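2-C-methyl-D-erythritol 4-phosphate cytidylyltransferase (Thermus thermophilus HB8, PDB 2PX7) probably catalyses the transfer of a cytidylyl group from CTP to 2-C-methyl-D-erythritol 4-phosphate, releasing diphosphate, in the DXP pathway to isoprenoid precursors. Local coordinates at residues Ile30-Gly34 / Val70-Pro74; Phe46-Gly50 / Leu224-Glu228; Gln94-Ala98 / His182-Arg186; Pro170-Phe174 / Asp194-Val199. One frame throughout, in Å; residues are numbered along the deposited sequence.

Contact 1: Ile30-Gly34 / Val70-Pro74; sequences IPAAG and VALPP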
loop_
_atom_site.group_PDB
_atom_site.type_symbol
_atom_site.label_atom_id
_atom_site.label_comp_id
_atom_site.label_asym_id
_atom_site.label_seq_id
_atom_site.Cartn_x
_atom_site.Cartn_y
_atom_site.Cartn_z
ATOM N N ILE A 30 -22.630 -4.204 -2.959
ATOM C CA ILE A 30 -21.475 -5.078 -2.769
ATOM C C ILE A 30 -21.321 -6.081 -3.938
ATOM O O ILE A 30 -21.853 -7.198 -3.876
ATOM C CB ILE A 30 -21.560 -5.853 -1.397
ATOM C CG1 ILE A 30 -21.889 -4.921 -0.203
ATOM C CG2 ILE A 30 -20.343 -6.773 -1.173
ATOM C CD1 ILE A 30 -20.873 -3.754 0.119
ATOM N N PRO A 31 -20.576 -5.696 -5.000
ATOM C CA PRO A 31 -20.380 -6.600 -6.151
ATOM C C PRO A 31 -19.384 -7.717 -5.868
ATOM O O PRO A 31 -18.293 -7.700 -6.410
ATOM C CB PRO A 31 -19.831 -5.664 -7.241
ATOM C CG PRO A 31 -19.068 -4.578 -6.447
ATOM C CD PRO A 31 -19.877 -4.399 -5.179
ATOM N N ALA A 32 -19.761 -8.681 -5.036
ATOM C CA ALA A 32 -18.864 -9.770 -4.618
ATOM C C ALA A 32 -19.016 -11.068 -5.432
ATOM O O ALA A 32 -19.256 -12.144 -4.865
ATOM C CB ALA A 32 -19.078 -10.065 -3.138
ATOM N N ALA A 33 -18.869 -11.003 -6.747
ATOM C CA ALA A 33 -19.074 -12.227 -7.527
ATOM C C ALA A 33 -17.787 -12.950 -8.009
ATOM O O ALA A 33 -17.849 -13.936 -8.771
ATOM C CB ALA A 33 -20.082 -11.998 -8.646
ATOM N N GLY A 34 -16.630 -12.494 -7.522
ATOM C CA GLY A 34 -15.349 -13.138 -7.832
ATOM C C GLY A 34 -15.280 -14.542 -7.274
ATOM O O GLY A 34 -15.786 -14.797 -6.187
ATOM N N VAL A 70 -26.176 -7.292 -2.314
ATOM C CA VAL A 70 -24.978 -8.102 -2.503
ATOM C C VAL A 70 -25.118 -8.980 -3.741
ATOM O O VAL A 70 -26.156 -9.622 -3.943
ATOM C CB VAL A 70 -24.706 -9.010 -1.272
ATOM C CG1 VAL A 70 -23.433 -9.865 -1.476
ATOM C CG2 VAL A 70 -24.600 -8.174 0.007
ATOM N N ALA A 71 -24.064 -9.011 -4.553
ATOM C CA ALA A 71 -23.992 -9.879 -5.715
ATOM C C ALA A 71 -23.115 -11.073 -5.396
ATOM O O ALA A 71 -22.004 -10.906 -4.878
ATOM C CB ALA A 71 -23.437 -9.129 -6.906
ATOM N N LEU A 72 -23.605 -12.278 -5.692
ATOM C CA LEU A 72 -22.812 -13.478 -5.482
ATOM C C LEU A 72 -22.684 -14.290 -6.771
ATOM O O LEU A 72 -23.546 -14.196 -7.645
ATOM C CB LEU A 72 -23.415 -14.339 -4.359
ATOM C CG LEU A 72 -23.344 -13.789 -2.932
ATOM C CD1 LEU A 72 -24.061 -14.730 -1.979
ATOM C CD2 LEU A 72 -21.889 -13.552 -2.487
ATOM N N PRO A 73 -21.619 -15.103 -6.893
ATOM C CA PRO A 73 -21.512 -15.843 -8.148
ATOM C C PRO A 73 -22.722 -16.786 -8.304
ATOM O O PRO A 73 -23.217 -17.300 -7.301
ATOM C CB PRO A 73 -20.208 -16.637 -7.992
ATOM C CG PRO A 73 -19.472 -15.990 -6.838
ATOM C CD PRO A 73 -20.535 -15.431 -5.948
ATOM N N PRO A 74 -23.229 -16.972 -9.544
ATOM C CA PRO A 74 -24.368 -17.876 -9.739
ATOM C C PRO A 74 -24.077 -19.265 -9.156
ATOM O O PRO A 74 -22.968 -19.777 -9.307
ATOM C CB PRO A 74 -24.492 -17.946 -11.264
ATOM C CG PRO A 74 -23.915 -16.638 -11.757
ATOM C CD PRO A 74 -22.770 -16.376 -10.818
#
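I30 and V70 pair as parallel neighbours in strands 27-31 and 67-72, and A71 N gives I30 O a nearly straight hydrogen bond of 2.9 Å (176°). A32 N reaches the same I30 O at 2.8 Å from the opposite face of the carbonyl plane, closing an inverse gamma turn centred on P31. On one side of the sheet I30 CB lies 4.1 Å from V70 CG2, which stands beside its backbone N because CG1 is anti to that atom (chi1 -180°); L55 and T58 of helix 54-61 cover this side. On the other, A71 CB rests over P31 CA, facing helix 93-103. Further along, the P73 ring meets the A33 peptide, its CG 3.3 Å from A33 O, while its CD approaches A33 CB. An alanine in place of P73 would probably leave a gap beside A33 and give the chain after strand 67-72 more freedom to turn. P73 has no N-H to offer, and A32 O and A71 O, both acceptors, sit 3.0 Å apart. Two backbone donors thus fix the strand end at I30 O; beyond it P73 packs on A33 as the chain runs to G34, near the predicted transition-state stabilizer K44.

Contact 2: Phe46-Gly50 / Leu224-Glu228; sequences FLQVG and LVLAE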
loop_
_atom_site.group_PDB
_atom_site.type_symbol
_atom_site.label_atom_id
_atom_site.label_comp_id
_atom_site.label_asym_id
_atom_site.label_seq_id
_atom_site.Cartn_x
_atom_site.Cartn_y
_atom_site.Cartn_z
ATOM N N PHE A 46 -16.917 -15.620 0.729
ATOM C CA PHE A 46 -16.911 -16.617 1.802
ATOM C C PHE A 46 -15.507 -16.967 2.309
ATOM O O PHE A 46 -15.330 -17.965 3.005
ATOM C CB PHE A 46 -17.671 -17.890 1.379
ATOM C CG PHE A 46 -19.083 -17.636 0.871
ATOM C CD1 PHE A 46 -19.841 -16.562 1.340
ATOM C CD2 PHE A 46 -19.662 -18.502 -0.059
ATOM C CE1 PHE A 46 -21.136 -16.339 0.873
ATOM C CE2 PHE A 46 -20.963 -18.287 -0.527
ATOM C CZ PHE A 46 -21.695 -17.201 -0.058
ATOM N N LEU A 47 -14.509 -16.158 1.965
ATOM C CA LEU A 47 -13.163 -16.337 2.524
ATOM C C LEU A 47 -13.154 -15.916 3.994
ATOM O O LEU A 47 -13.541 -14.791 4.329
ATOM C CB LEU A 47 -12.115 -15.554 1.721
ATOM C CG LEU A 47 -10.644 -15.648 2.160
ATOM C CD1 LEU A 47 -9.978 -16.934 1.680
ATOM C CD2 LEU A 47 -9.866 -14.437 1.670
ATOM N N GLN A 48 -12.730 -16.833 4.864
ATOM C CA GLN A 48 -12.642 -16.568 6.299
ATOM C C GLN A 48 -11.429 -15.706 6.633
ATOM O O GLN A 48 -10.322 -15.959 6.163
ATOM C CB GLN A 48 -12.576 -17.877 7.107
ATOM C CG GLN A 48 -13.931 -18.478 7.463
ATOM C CD GLN A 48 -14.541 -17.893 8.726
ATOM O OE1 GLN A 48 -13.835 -17.531 9.669
ATOM N NE2 GLN A 48 -15.867 -17.809 8.754
ATOM N N VAL A 49 -11.662 -14.691 7.455
ATOM C CA VAL A 49 -10.607 -13.834 7.969
ATOM C C VAL A 49 -10.918 -13.627 9.446
ATOM O O VAL A 49 -11.794 -12.830 9.802
ATOM C CB VAL A 49 -10.542 -12.454 7.220
ATOM C CG1 VAL A 49 -9.427 -11.577 7.777
ATOM C CG2 VAL A 49 -10.354 -12.642 5.712
ATOM N N GLY A 50 -10.227 -14.391 10.292
ATOM C CA GLY A 50 -10.303 -14.256 11.752
ATOM C C GLY A 50 -11.670 -14.360 12.411
ATOM O O GLY A 50 -12.029 -13.518 13.252
ATOM N N LEU A 224 -3.699 -11.740 3.092
ATOM C CA LEU A 224 -4.561 -12.532 3.974
ATOM C C LEU A 224 -3.967 -12.703 5.372
ATOM O O LEU A 224 -4.661 -12.503 6.378
ATOM C CB LEU A 224 -4.873 -13.895 3.343
ATOM C CG LEU A 224 -5.798 -14.847 4.109
ATOM C CD1 LEU A 224 -7.112 -14.174 4.487
ATOM C CD2 LEU A 224 -6.053 -16.094 3.276
ATOM N N VAL A 225 -2.681 -13.050 5.425
ATOM C CA VAL A 225 -1.952 -13.178 6.692
ATOM C C VAL A 225 -1.964 -11.871 7.494
ATOM O O VAL A 225 -2.310 -11.873 8.672
ATOM C CB VAL A 225 -0.510 -13.697 6.465
ATOM C CG1 VAL A 225 0.274 -13.764 7.784
ATOM C CG2 VAL A 225 -0.545 -15.064 5.776
ATOM N N LEU A 226 -1.619 -10.751 6.862
ATOM C CA LEU A 226 -1.722 -9.444 7.528
ATOM C C LEU A 226 -3.166 -9.102 7.996
ATOM O O LEU A 226 -3.365 -8.436 9.024
ATOM C CB LEU A 226 -1.168 -8.350 6.608
ATOM C CG LEU A 226 -1.190 -6.878 7.034
ATOM C CD1 LEU A 226 -0.238 -6.630 8.197
ATOM C CD2 LEU A 226 -0.830 -5.983 5.858
ATOM N N ALA A 227 -4.161 -9.543 7.226
ATOM C CA ALA A 227 -5.572 -9.338 7.579
ATOM C C ALA A 227 -5.972 -10.070 8.883
ATOM O O ALA A 227 -6.696 -9.523 9.719
ATOM C CB ALA A 227 -6.465 -9.739 6.422
ATOM N N GLU A 228 -5.469 -11.290 9.060
ATOM C CA GLU A 228 -5.630 -12.025 10.328
ATOM C C GLU A 228 -5.070 -11.315 11.578
ATOM O O GLU A 228 -5.586 -11.502 12.684
ATOM C CB GLU A 228 -5.060 -13.435 10.221
ATOM C CG GLU A 228 -6.126 -14.523 10.111
ATOM C CD GLU A 228 -6.142 -15.234 8.765
ATOM O OE1 GLU A 228 -5.084 -15.281 8.100
ATOM O OE2 GLU A 228 -7.214 -15.775 8.390
#
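L47 and L224 meet tip to tip, L47 CD2 standing 3.9 Å from L224 CD1. Both side chains leave the backbone with CG anti to N (chi1 -179° and -178°), which sends one out of the loop and the other off helix 221-231 so that their ends meet between loop and helix. The CD1 methyl of L224 does double duty: V49 CG2 comes to it at 3.8 Å, the two side chains running obliquely past each other. V49 splits its branches between two helix residues one turn apart. CG1 reaches A227 CB at 3.7 Å, while CG2 is left for L224. A227 is short enough to let V49 come close to the helix backbone, with CG1 3.9 Å from A227 C.

E228 lies at the margin of the apolar patch. Its chain bends at chi2 (113°) and folds the carboxylate back along the helix, bringing OE2 to 3.8 Å from G50 N and also 3.8 Å from Q48 O. Neither approach is a hydrogen bond, so the glutamate covers the loop without being tied to it. Behind the loop, L54 of helix 54-61 packs on both L47 and V49, and V49 O accepts from W57 NE1. On another flank of helix 221-231, L226 packs on L230 of the second subunit. The arrangement is that of a loop of the Rossmann-like nucleotidyltransferase fold, which follows K44, a predicted transition-state stabilizer, and rests its apolar side chains on the C-terminal helix.

Contact 3: Gln94-Ala98 / His182-Arg186; sequences QASVA and HAYAR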
loop_
_atom_site.group_PDB
_atom_site.type_symbol
_atom_site.label_atom_id
_atom_site.label_comp_id
_atom_site.label_asym_id
_atom_site.label_seq_id
_atom_site.Cartn_x
_atom_site.Cartn_y
_atom_site.Cartn_z
ATOM N N GLN A 94 -17.944 -5.019 -12.669
ATOM C CA GLN A 94 -18.733 -3.968 -13.283
ATOM C C GLN A 94 -20.145 -4.412 -13.629
ATOM O O GLN A 94 -21.094 -3.663 -13.410
ATOM C CB GLN A 94 -18.032 -3.445 -14.530
ATOM C CG GLN A 94 -18.725 -2.238 -15.141
ATOM C CD GLN A 94 -17.922 -1.598 -16.256
ATOM O OE1 GLN A 94 -16.706 -1.459 -16.151
ATOM N NE2 GLN A 94 -18.596 -1.186 -17.310
ATOM N N ALA A 95 -20.265 -5.612 -14.210
ATOM C CA ALA A 95 -21.571 -6.206 -14.534
ATOM C C ALA A 95 -22.368 -6.461 -13.262
ATOM O O ALA A 95 -23.568 -6.241 -13.232
ATOM C CB ALA A 95 -21.394 -7.513 -15.327
ATOM N N SER A 96 -21.696 -6.912 -12.204
ATOM C CA SER A 96 -22.381 -7.110 -10.926
ATOM C C SER A 96 -22.897 -5.794 -10.372
ATOM O O SER A 96 -24.042 -5.742 -9.908
ATOM C CB SER A 96 -21.496 -7.819 -9.907
ATOM O OG SER A 96 -21.136 -9.106 -10.377
ATOM N N VAL A 97 -22.075 -4.734 -10.434
ATOM C CA VAL A 97 -22.527 -3.393 -10.002
ATOM C C VAL A 97 -23.784 -2.931 -10.748
ATOM O O VAL A 97 -24.720 -2.417 -10.131
ATOM C CB VAL A 97 -21.436 -2.289 -10.154
ATOM C CG1 VAL A 97 -22.051 -0.892 -9.941
ATOM C CG2 VAL A 97 -20.267 -2.517 -9.194
ATOM N N ALA A 98 -23.795 -3.080 -12.074
ATOM C CA ALA A 98 -24.973 -2.700 -12.885
ATOM C C ALA A 98 -26.253 -3.443 -12.442
ATOM O O ALA A 98 -27.346 -2.871 -12.380
ATOM C CB ALA A 98 -24.693 -2.947 -14.394
ATOM N N HIS A 182 -23.312 4.042 -16.035
ATOM C CA HIS A 182 -23.424 2.677 -16.505
ATOM C C HIS A 182 -24.164 2.572 -17.858
ATOM O O HIS A 182 -23.785 1.759 -18.688
ATOM C CB HIS A 182 -24.036 1.766 -15.429
ATOM C CG HIS A 182 -23.031 1.247 -14.443
ATOM N ND1 HIS A 182 -22.390 0.037 -14.598
ATOM C CD2 HIS A 182 -22.534 1.794 -13.306
ATOM C CE1 HIS A 182 -21.560 -0.152 -13.588
ATOM N NE2 HIS A 182 -21.626 0.903 -12.790
ATOM N N ALA A 183 -25.170 3.419 -18.086
ATOM C CA ALA A 183 -25.891 3.451 -19.381
ATOM C C ALA A 183 -24.986 3.865 -20.549
ATOM O O ALA A 183 -24.990 3.238 -21.619
ATOM C CB ALA A 183 -27.115 4.381 -19.297
ATOM N N TYR A 184 -24.209 4.925 -20.337
ATOM C CA TYR A 184 -23.244 5.382 -21.331
ATOM C C TYR A 184 -22.154 4.342 -21.566
ATOM O O TYR A 184 -21.747 4.119 -22.705
ATOM C CB TYR A 184 -22.634 6.713 -20.889
ATOM C CG TYR A 184 -21.645 7.315 -21.860
ATOM C CD1 TYR A 184 -22.061 7.804 -23.105
ATOM C CD2 TYR A 184 -20.299 7.419 -21.528
ATOM C CE1 TYR A 184 -21.144 8.387 -24.002
ATOM C CE2 TYR A 184 -19.378 7.995 -22.409
ATOM C CZ TYR A 184 -19.808 8.481 -23.642
ATOM O OH TYR A 184 -18.888 9.033 -24.524
ATOM N N ALA A 185 -21.683 3.707 -20.492
ATOM C CA ALA A 185 -20.672 2.654 -20.616
ATOM C C ALA A 185 -21.170 1.454 -21.434
ATOM O O ALA A 185 -20.417 0.897 -22.219
ATOM C CB ALA A 185 -20.173 2.214 -19.265
ATOM N N ARG A 186 -22.436 1.077 -21.246
ATOM C CA ARG A 186 -23.066 -0.004 -22.011
ATOM C C ARG A 186 -23.036 0.301 -23.518
ATOM O O ARG A 186 -22.616 -0.542 -24.304
ATOM C CB ARG A 186 -24.505 -0.227 -21.516
ATOM C CG ARG A 186 -25.132 -1.594 -21.844
ATOM C CD ARG A 186 -26.481 -1.796 -21.094
ATOM N NE ARG A 186 -26.343 -1.582 -19.644
ATOM C CZ ARG A 186 -27.043 -0.701 -18.904
ATOM N NH1 ARG A 186 -27.995 0.073 -19.445
ATOM N NH2 ARG A 186 -26.795 -0.604 -17.599
#
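H182 reaches across to Q94, V97 and A98 where helices 93-103 and 175-188 cross in a helix-helix packing on one side of the central sheet of the Rossmann-like fold. The local axes approach to 11.6 Å with 131° between their directions, a wide separation that the imidazole bridges.

The van der Waals contacts gather round that ring. V97 lies nearly perpendicular to the H182 side chain, and V97 CG1, anti to its own backbone N (chi1 169°), comes within 3.4 Å of H182 NE2. A98 CB approaches the ring from its ND1 side at 3.8 Å. Q94 and H182 run alongside in opposing directions, with Q94 CG 3.8 Å from H182 CE1 and the amide plane almost perpendicular to the ring. Beyond the imidazole, A185 CB touches the outer end of Q94, and R186, bent at chi3, brings the edge of its guanidinium toward A98 CB at the solvent side.

The polar contacts are anchored outside the two segments. H182 NE2 is hydrogen-bonded to D195 OD1 on helix 195-201, which would hold the ring in its rotation. The amide of Q94 turns to the loop between helices 175-188 and 195-201: OE1 accepts from A192 N and NE2 donates to L190 O. L198 of helix 195-201 packs on Q94, H182 and A185, making this a three-helix junction. The carbonyl of Q94, which takes the backbone N-H of A98 in the helix, also meets the imidazole rim, Q94 O lying 3.5 Å from H182 CE1 near the ring plane.

Contact 4: Pro170-Phe174 / Asp194-Val199; sequences PQGFF and DDAQLV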
loop_
_atom_site.group_PDB
_atom_site.type_symbol
_atom_site.label_atom_id
_atom_site.label_comp_id
_atom_site.label_asym_id
_atom_site.label_seq_id
_atom_site.Cartn_x
_atom_site.Cartn_y
_atom_site.Cartn_z
ATOM N N PRO A 170 -15.181 2.409 0.089
ATOM C CA PRO A 170 -16.359 2.602 -0.773
ATOM C C PRO A 170 -16.271 3.857 -1.639
ATOM O O PRO A 170 -15.685 4.871 -1.223
ATOM C CB PRO A 170 -17.517 2.723 0.229
ATOM C CG PRO A 170 -16.885 3.236 1.494
ATOM C CD PRO A 170 -15.497 2.618 1.518
ATOM N N GLN A 171 -16.848 3.779 -2.844
ATOM C CA GLN A 171 -17.043 4.957 -3.692
ATOM C C GLN A 171 -18.515 5.376 -3.660
ATOM O O GLN A 171 -19.408 4.527 -3.771
ATOM C CB GLN A 171 -16.558 4.672 -5.120
ATOM C CG GLN A 171 -15.144 4.045 -5.164
ATOM C CD GLN A 171 -14.510 4.058 -6.518
ATOM O OE1 GLN A 171 -15.172 4.279 -7.553
ATOM N NE2 GLN A 171 -13.189 3.869 -6.535
ATOM N N GLY A 172 -18.769 6.677 -3.503
ATOM C CA GLY A 172 -20.114 7.190 -3.248
ATOM C C GLY A 172 -20.618 8.020 -4.410
ATOM O O GLY A 172 -19.874 8.780 -4.992
ATOM N N PHE A 173 -21.890 7.864 -4.759
ATOM C CA PHE A 173 -22.444 8.566 -5.922
ATOM C C PHE A 173 -23.908 8.863 -5.683
ATOM O O PHE A 173 -24.566 8.128 -4.934
ATOM C CB PHE A 173 -22.314 7.697 -7.197
ATOM C CG PHE A 173 -20.899 7.254 -7.498
ATOM C CD1 PHE A 173 -20.020 8.098 -8.165
ATOM C CD2 PHE A 173 -20.461 5.998 -7.125
ATOM C CE1 PHE A 173 -18.690 7.703 -8.432
ATOM C CE2 PHE A 173 -19.150 5.583 -7.380
ATOM C CZ PHE A 173 -18.256 6.452 -8.029
ATOM N N PHE A 174 -24.421 9.920 -6.318
ATOM C CA PHE A 174 -25.869 9.980 -6.571
ATOM C C PHE A 174 -26.217 8.741 -7.409
ATOM O O PHE A 174 -25.566 8.459 -8.416
ATOM C CB PHE A 174 -26.271 11.254 -7.334
ATOM C CG PHE A 174 -25.956 12.549 -6.601
ATOM C CD1 PHE A 174 -25.952 12.608 -5.197
ATOM C CD2 PHE A 174 -25.705 13.720 -7.314
ATOM C CE1 PHE A 174 -25.684 13.808 -4.535
ATOM C CE2 PHE A 174 -25.414 14.929 -6.652
ATOM C CZ PHE A 174 -25.416 14.967 -5.270
ATOM N N ASP A 194 -13.112 0.636 -11.882
ATOM C CA ASP A 194 -14.007 1.140 -10.849
ATOM C C ASP A 194 -15.129 1.981 -11.429
ATOM O O ASP A 194 -15.162 2.246 -12.636
ATOM C CB ASP A 194 -13.241 1.852 -9.701
ATOM C CG ASP A 194 -12.617 3.177 -10.114
ATOM O OD1 ASP A 194 -12.873 3.632 -11.235
ATOM O OD2 ASP A 194 -11.852 3.779 -9.304
ATOM N N ASP A 195 -16.054 2.370 -10.559
ATOM C CA ASP A 195 -17.195 3.170 -10.953
ATOM C C ASP A 195 -16.813 4.622 -11.186
ATOM O O ASP A 195 -17.386 5.270 -12.041
ATOM C CB ASP A 195 -18.304 3.064 -9.897
ATOM C CG ASP A 195 -18.994 1.706 -9.928
ATOM O OD1 ASP A 195 -19.695 1.391 -10.933
ATOM O OD2 ASP A 195 -18.807 0.947 -8.954
ATOM N N ALA A 196 -15.832 5.139 -10.435
ATOM C CA ALA A 196 -15.383 6.526 -10.653
ATOM C C ALA A 196 -14.973 6.768 -12.100
ATOM O O ALA A 196 -15.244 7.819 -12.652
ATOM C CB ALA A 196 -14.228 6.859 -9.726
ATOM N N GLN A 197 -14.309 5.799 -12.720
ATOM C CA GLN A 197 -13.899 5.968 -14.126
ATOM C C GLN A 197 -15.046 6.062 -15.111
ATOM O O GLN A 197 -14.922 6.731 -16.135
ATOM C CB GLN A 197 -12.949 4.857 -14.536
ATOM C CG GLN A 197 -11.558 5.026 -13.930
ATOM C CD GLN A 197 -10.792 3.742 -13.999
ATOM O OE1 GLN A 197 -10.124 3.453 -14.999
ATOM N NE2 GLN A 197 -10.940 2.918 -12.966
ATOM N N LEU A 198 -16.160 5.387 -14.812
ATOM C CA LEU A 198 -17.370 5.458 -15.663
ATOM C C LEU A 198 -18.029 6.829 -15.544
ATOM O O LEU A 198 -18.533 7.373 -16.517
ATOM C CB LEU A 198 -18.376 4.386 -15.239
ATOM C CG LEU A 198 -17.929 2.915 -15.248
ATOM C CD1 LEU A 198 -19.130 2.026 -14.995
ATOM C CD2 LEU A 198 -17.211 2.524 -16.545
ATOM N N VAL A 199 -18.036 7.374 -14.331
ATOM C CA VAL A 199 -18.623 8.679 -14.072
ATOM C C VAL A 199 -17.780 9.791 -14.749
ATOM O O VAL A 199 -18.321 10.724 -15.341
ATOM C CB VAL A 199 -18.795 8.921 -12.519
ATOM C CG1 VAL A 199 -19.212 10.372 -12.217
ATOM C CG2 VAL A 199 -19.826 7.951 -11.933
#
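D194 OD1 is gripped by two donors of Q197, which probably help set the carboxylate so that OD2 meets Q171 NE2. Q197 NE2 bonds to D194 OD1 at 2.7 Å from above the carboxylate plane, and Q197 N reaches it at 3.0 Å from the opposite face, on the syn side. The second of these is the N-cap bond of helix 195-201, made possible because D194 CG sits between its backbone N and carbonyl carbon (chi1 70°).

Q171 extends from strand 165-174 and uses both ends of its amide. Its NE2 donates to D194 OD2 at 3.1 Å, nearly straight (172°); the acceptor lies in the amide plane but is met from above the carboxylate. Its OE1 accepts from A196 N, also at 3.1 Å and in the carbonyl plane. Q168 O takes a second bond from Q171 NE2, and Y155 OH of the second subunit is hydrogen-bonded to D194 OD2. An alanine at D194 would probably leave the helix start uncapped and Q171 NE2 without one of its acceptors.

F173, pointing the same way two residues on, supplies the apolar half. Its CE2 touches D195 CB at 3.7 Å, while CE1 lies 3.7 Å from V199 CG2, the two side chains passing with opposite headings; Q171 OE1 stands in plane at the ring edge.

The strand thus answers the A196 N-H and the capping carboxylate of a buried helix start with one glutamine. The helix N terminus and these N-H donors would probably stabilise the negative charge of D194, while F173 packs along D195, A196 and V199.

Contacts 1 and 4 are buried and reach the same mixed sheet, but differ in chemistry: two parallel strands share a backbone bond in the first, whereas side-chain amide and carboxylate groups join strand to helix in the other. Contacts 2 and 3 are only partly buried and have no hydrogen bond between their segments; one packs a loop on the C-terminal helix, the other two helices on each other. Contacts 3 and 4 adjoin through helices 175-188 and 195-201, successive in the chain, and V97 of contact 3 also packs on D195 of contact 4. P31 and A33 of contact 1 pack on S96 of contact 3. Contact 2 lies across the chain's centre from contacts 3 and 4, touching contact 1 through F46 and L72.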